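Local coordinates for universal stress protein MT1672 (PDB 1TQ8) that is a universal stress protein of the UspA family that probably binds an adenine nucleotide and may take part in stress responses, at the interface of chains A and B and the interface of chains A and C. Numbering follows the deposited sequence. Chains: chain A/B/C, hypothetical protein Rv1636.

Contact 1: the interface of chains A and B. Residues chain A 36, 40, 122, 124, 152, 154; chain B 17, 154, 156.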
loop_
_atom_site.group_PDB
_atom_site.type_symbol
_atom_site.label_atom_id
_atom_site.label_comp_id
_atom_site.label_asym_id
_atom_site.label_seq_id
_atom_site.Cartn_x
_atom_site.Cartn_y
_atom_site.Cartn_z
ATOM N N ARG A 36 -10.289 -13.615 -16.333
ATOM C CA ARG A 36 -10.817 -12.261 -16.439
ATOM C C ARG A 36 -10.049 -11.451 -17.476
ATOM O O ARG A 36 -10.648 -10.700 -18.237
ATOM C CB ARG A 36 -10.773 -11.555 -15.082
ATOM C CG ARG A 36 -11.131 -10.071 -15.143
ATOM C CD ARG A 36 -12.538 -9.846 -15.689
ATOM N NE ARG A 36 -13.536 -10.541 -14.885
ATOM C CZ ARG A 36 -14.827 -10.612 -15.192
ATOM N NH1 ARG A 36 -15.280 -10.026 -16.293
ATOM N NH2 ARG A 36 -15.664 -11.279 -14.401
ATOM N N ILE A 40 -11.434 -9.872 -21.156
ATOM C CA ILE A 40 -11.292 -8.476 -21.537
ATOM C C ILE A 40 -10.545 -8.328 -22.850
ATOM O O ILE A 40 -10.833 -7.433 -23.638
ATOM C CB ILE A 40 -10.529 -7.681 -20.450
ATOM C CG1 ILE A 40 -11.285 -7.770 -19.128
ATOM C CG2 ILE A 40 -10.329 -6.235 -20.891
ATOM C CD1 ILE A 40 -10.595 -7.111 -17.965
ATOM N N LEU A 122 -3.359 -2.041 -19.795
ATOM C CA LEU A 122 -4.015 -2.648 -18.650
ATOM C C LEU A 122 -3.192 -3.786 -18.044
ATOM O O LEU A 122 -2.821 -4.729 -18.747
ATOM C CB LEU A 122 -5.389 -3.187 -19.062
ATOM C CG LEU A 122 -6.083 -4.068 -18.016
ATOM C CD1 LEU A 122 -6.372 -3.204 -16.796
ATOM C CD2 LEU A 122 -7.382 -4.669 -18.566
ATOM N N VAL A 124 -3.102 -6.785 -15.125
ATOM C CA VAL A 124 -4.020 -7.575 -14.332
ATOM C C VAL A 124 -3.311 -8.588 -13.443
ATOM O O VAL A 124 -2.405 -9.287 -13.901
ATOM C CB VAL A 124 -4.950 -8.391 -15.253
ATOM C CG1 VAL A 124 -5.953 -9.160 -14.425
ATOM C CG2 VAL A 124 -5.627 -7.485 -16.262
ATOM N N ASP A 152 -13.514 -6.889 -7.755
ATOM C CA ASP A 152 -12.339 -6.518 -8.524
ATOM C C ASP A 152 -12.164 -5.006 -8.417
ATOM O O ASP A 152 -13.149 -4.257 -8.374
ATOM C CB ASP A 152 -12.516 -6.905 -9.998
ATOM C CG ASP A 152 -12.470 -8.405 -10.230
ATOM O OD1 ASP A 152 -12.308 -9.170 -9.254
ATOM O OD2 ASP A 152 -12.592 -8.825 -11.403
ATOM N N LEU A 154 -10.162 -1.524 -10.040
ATOM C CA LEU A 154 -9.501 -0.978 -11.213
ATOM C C LEU A 154 -8.969 0.425 -10.982
ATOM O O LEU A 154 -9.727 1.329 -10.639
ATOM C CB LEU A 154 -10.485 -0.957 -12.379
ATOM C CG LEU A 154 -9.988 -0.299 -13.665
ATOM C CD1 LEU A 154 -8.800 -1.085 -14.209
ATOM C CD2 LEU A 154 -11.132 -0.258 -14.689
ATOM N N TYR B 17 -18.749 -7.391 -16.646
ATOM C CA TYR B 17 -19.192 -6.878 -15.357
ATOM C C TYR B 17 -20.620 -6.355 -15.464
ATOM O O TYR B 17 -21.005 -5.801 -16.490
ATOM C CB TYR B 17 -18.252 -5.768 -14.889
ATOM C CG TYR B 17 -16.862 -6.258 -14.535
ATOM C CD1 TYR B 17 -15.745 -5.824 -15.244
ATOM C CD2 TYR B 17 -16.663 -7.148 -13.476
ATOM C CE1 TYR B 17 -14.463 -6.260 -14.908
ATOM C CE2 TYR B 17 -15.386 -7.589 -13.134
ATOM C CZ TYR B 17 -14.293 -7.139 -13.854
ATOM O OH TYR B 17 -13.032 -7.564 -13.514
ATOM N N LEU B 154 -5.657 -3.600 -12.716
ATOM C CA LEU B 154 -6.818 -4.367 -12.303
ATOM C C LEU B 154 -6.454 -5.479 -11.331
ATOM O O LEU B 154 -5.588 -6.304 -11.614
ATOM C CB LEU B 154 -7.490 -4.962 -13.535
ATOM C CG LEU B 154 -8.696 -5.857 -13.286
ATOM C CD1 LEU B 154 -9.825 -5.061 -12.626
ATOM C CD2 LEU B 154 -9.143 -6.421 -14.623
ATOM N N VAL B 156 -7.985 -8.617 -9.497
ATOM C CA VAL B 156 -9.089 -9.565 -9.546
ATOM C C VAL B 156 -9.185 -10.312 -8.226
ATOM O O VAL B 156 -8.211 -10.925 -7.785
ATOM C CB VAL B 156 -8.878 -10.593 -10.704
ATOM C CG1 VAL B 156 -10.046 -11.573 -10.775
ATOM C CG2 VAL B 156 -8.739 -9.863 -12.029
#

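Contact 2: the interface of chains A and C. Residues chain A 131-133, 136-137; chain C 107-108, 111.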
loop_
_atom_site.group_PDB
_atom_site.type_symbol
_atom_site.label_atom_id
_atom_site.label_comp_id
_atom_site.label_asym_id
_atom_site.label_seq_id
_atom_site.Cartn_x
_atom_site.Cartn_y
_atom_site.Cartn_z
ATOM N N SER A 131 -1.919 -13.814 5.933
ATOM C CA SER A 131 -2.925 -13.580 6.965
ATOM C C SER A 131 -2.362 -13.308 8.355
ATOM O O SER A 131 -3.103 -13.278 9.333
ATOM C CB SER A 131 -3.894 -14.764 7.018
ATOM O OG SER A 131 -3.188 -15.990 7.162
ATOM N N THR A 132 -1.055 -13.112 8.454
ATOM C CA THR A 132 -0.472 -12.814 9.752
ATOM C C THR A 132 -0.634 -11.330 10.027
ATOM O O THR A 132 -1.003 -10.560 9.137
ATOM C CB THR A 132 1.004 -13.139 9.795
ATOM O OG1 THR A 132 1.701 -12.320 8.848
ATOM C CG2 THR A 132 1.221 -14.600 9.480
ATOM N N ILE A 133 -0.358 -10.919 11.258
ATOM C CA ILE A 133 -0.495 -9.516 11.595
ATOM C C ILE A 133 0.338 -8.697 10.627
ATOM O O ILE A 133 -0.163 -7.778 9.989
ATOM C CB ILE A 133 -0.038 -9.228 13.036
ATOM C CG1 ILE A 133 -0.940 -9.979 14.025
ATOM C CG2 ILE A 133 -0.119 -7.739 13.315
ATOM C CD1 ILE A 133 -0.619 -9.696 15.489
ATOM N N ARG A 136 -0.930 -8.594 6.915
ATOM C CA ARG A 136 -2.043 -7.683 6.697
ATOM C C ARG A 136 -1.687 -6.219 6.925
ATOM O O ARG A 136 -2.145 -5.355 6.187
ATOM C CB ARG A 136 -3.211 -8.071 7.602
ATOM C CG ARG A 136 -3.898 -9.367 7.205
ATOM C CD ARG A 136 -4.728 -9.178 5.958
ATOM N NE ARG A 136 -5.985 -9.908 6.066
ATOM C CZ ARG A 136 -6.126 -11.199 5.795
ATOM N NH1 ARG A 136 -5.083 -11.914 5.387
ATOM N NH2 ARG A 136 -7.311 -11.775 5.949
ATOM N N LEU A 137 -0.876 -5.941 7.942
ATOM C CA LEU A 137 -0.508 -4.566 8.244
ATOM C C LEU A 137 0.291 -3.911 7.119
ATOM O O LEU A 137 0.117 -2.722 6.827
ATOM C CB LEU A 137 0.325 -4.493 9.522
ATOM C CG LEU A 137 0.033 -3.414 10.575
ATOM C CD1 LEU A 137 1.318 -3.157 11.369
ATOM C CD2 LEU A 137 -0.458 -2.128 9.947
ATOM N N PRO C 107 -6.968 -9.547 11.959
ATOM C CA PRO C 107 -5.827 -8.999 12.686
ATOM C C PRO C 107 -5.665 -7.498 12.682
ATOM O O PRO C 107 -5.291 -6.929 13.703
ATOM C CB PRO C 107 -4.642 -9.736 12.073
ATOM C CG PRO C 107 -5.110 -10.040 10.690
ATOM C CD PRO C 107 -6.522 -10.477 10.910
ATOM N N VAL C 108 -5.937 -6.835 11.566
ATOM C CA VAL C 108 -5.775 -5.385 11.569
ATOM C C VAL C 108 -6.792 -4.713 12.481
ATOM O O VAL C 108 -6.419 -3.918 13.342
ATOM C CB VAL C 108 -5.874 -4.767 10.158
ATOM C CG1 VAL C 108 -5.920 -3.244 10.267
ATOM C CG2 VAL C 108 -4.660 -5.160 9.338
ATOM N N LEU C 111 -5.849 -5.355 15.962
ATOM C CA LEU C 111 -4.668 -4.587 16.325
ATOM C C LEU C 111 -5.057 -3.132 16.598
ATOM O O LEU C 111 -4.603 -2.534 17.569
ATOM C CB LEU C 111 -3.634 -4.673 15.197
ATOM C CG LEU C 111 -2.227 -4.134 15.459
ATOM C CD1 LEU C 111 -1.553 -4.971 16.537
ATOM C CD2 LEU C 111 -1.424 -4.172 14.165
#

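Contact 1: the interface of chains A and B
The carboxylate oxygen OD2 of A:Asp152 draws together groups from both subunits. It accepts a hydrogen bond from the phenol OH of B:Tyr17 at 2.5 Å, using the lone pair turned away from its other oxygen. OD2 lies at the edge of the tyrosine ring and in its plane, while the carboxylate itself stands nearly perpendicular to that ring, the two planes 87° apart. From its own chain comes a looser salt bridge, with A:Arg36 NE 4.0 Å from OD2; the positive charge would be expected to favour the ionised carboxylate.

The same arginine spans the tyrosine. Its guanidinium is stacked on one ring face, the planes only 17° apart, and NH1 sits 3.9 Å from the ring centroid in a cation-pi contact. The side chain leaves the helix 28-41 with CG anti to the backbone N (chi1 172°), and bends at the next two torsions lay the flat end over the ring. One residue thus covers a face of B:Tyr17 while another binds its hydroxyl at the edge.

Beyond this polar corner the interface is an exchange of edge strands. The chains are copies related by a two-fold axis, so each lends its last strand to the other, which would probably hold a dimer together if the pair forms outside the crystal. The last strand of chain B, 152-156, enters the sheet of chain A, where B:Leu154 makes a parallel bridge with A:Val124 and an antiparallel one with A:Leu154. The two methyls of B:Leu154 part company: CD2 reaches tip to tip toward A:Ile40, 3.7 Å from its CD1, and also meets A:Val124 CG2, whereas CD1 approaches the CB atoms of A:Asp152 and A:Leu154. A:Leu122 CD1 closes on the CB of B:Leu154. In the same strand B:Val156 turns CG2 toward A:Val124 CG1, at 3.7 Å, and toward the aliphatic CG of A:Arg36. Its CA packs beside the aspartate, 3.3 Å from A:Asp152 OD1.

Contact 2: the interface of chains A and C
A:Arg136 meets C:Pro107 and C:Val108 with the aliphatic root of its side chain, showing how a long charged residue can serve an apolar joint. Its CB touches the CG2 methyl of C:Val108 at 3.7 Å and lies somewhat farther from the pyrrolidine ring of C:Pro107. One bond on, CG rests 3.8 Å from C:Pro107 CG. The bend at chi2 (-73°) takes CD off the proline ring, and a second bend at chi3 runs NE about level with the ring, at a similar distance from it. The guanidinium tip then turns toward its own subunit, where NH1 lies 3.5 Å from A:Ser131 CB.

A second cluster forms one turn farther along the partner helix. The CD2 methyl of C:Leu111 is shared by two residues of chain A: it lies 3.9 Å from A:Ile133 CG2 and the same distance from A:Leu137 CG. The leucine crosses both of these side chains at about a right angle. Nearer the helix start, A:Ile133 and C:Pro107 slide past each other in opposite directions, and the proline ring also approaches the carbonyl oxygen of A:Ser131.

In the fold, the short helix 133-137 of chain A lies within the glycine-rich stretch associated with nucleotide binding in ATP-binding universal stress proteins, and it packs against the first turns of helix 107-117 of chain C.

Contact 1 and contact 2 lie about 26 Å apart, measured between the centres of their C-alpha atoms, and share no residue of chain A. They are nevertheless close in sequence: strand 122-126, used in contact 1, leads into the segment that begins contact 2. By two-fold symmetry, chain A also offers its helix 107-117 to chain C, so elements on both sides of that strand serve contact 2. One subunit can therefore join two different neighbours, by sheet exchange and by helix packing, which is consistent with the four copies of the deposited assembly, although the structure alone does not establish the oligomer in solution.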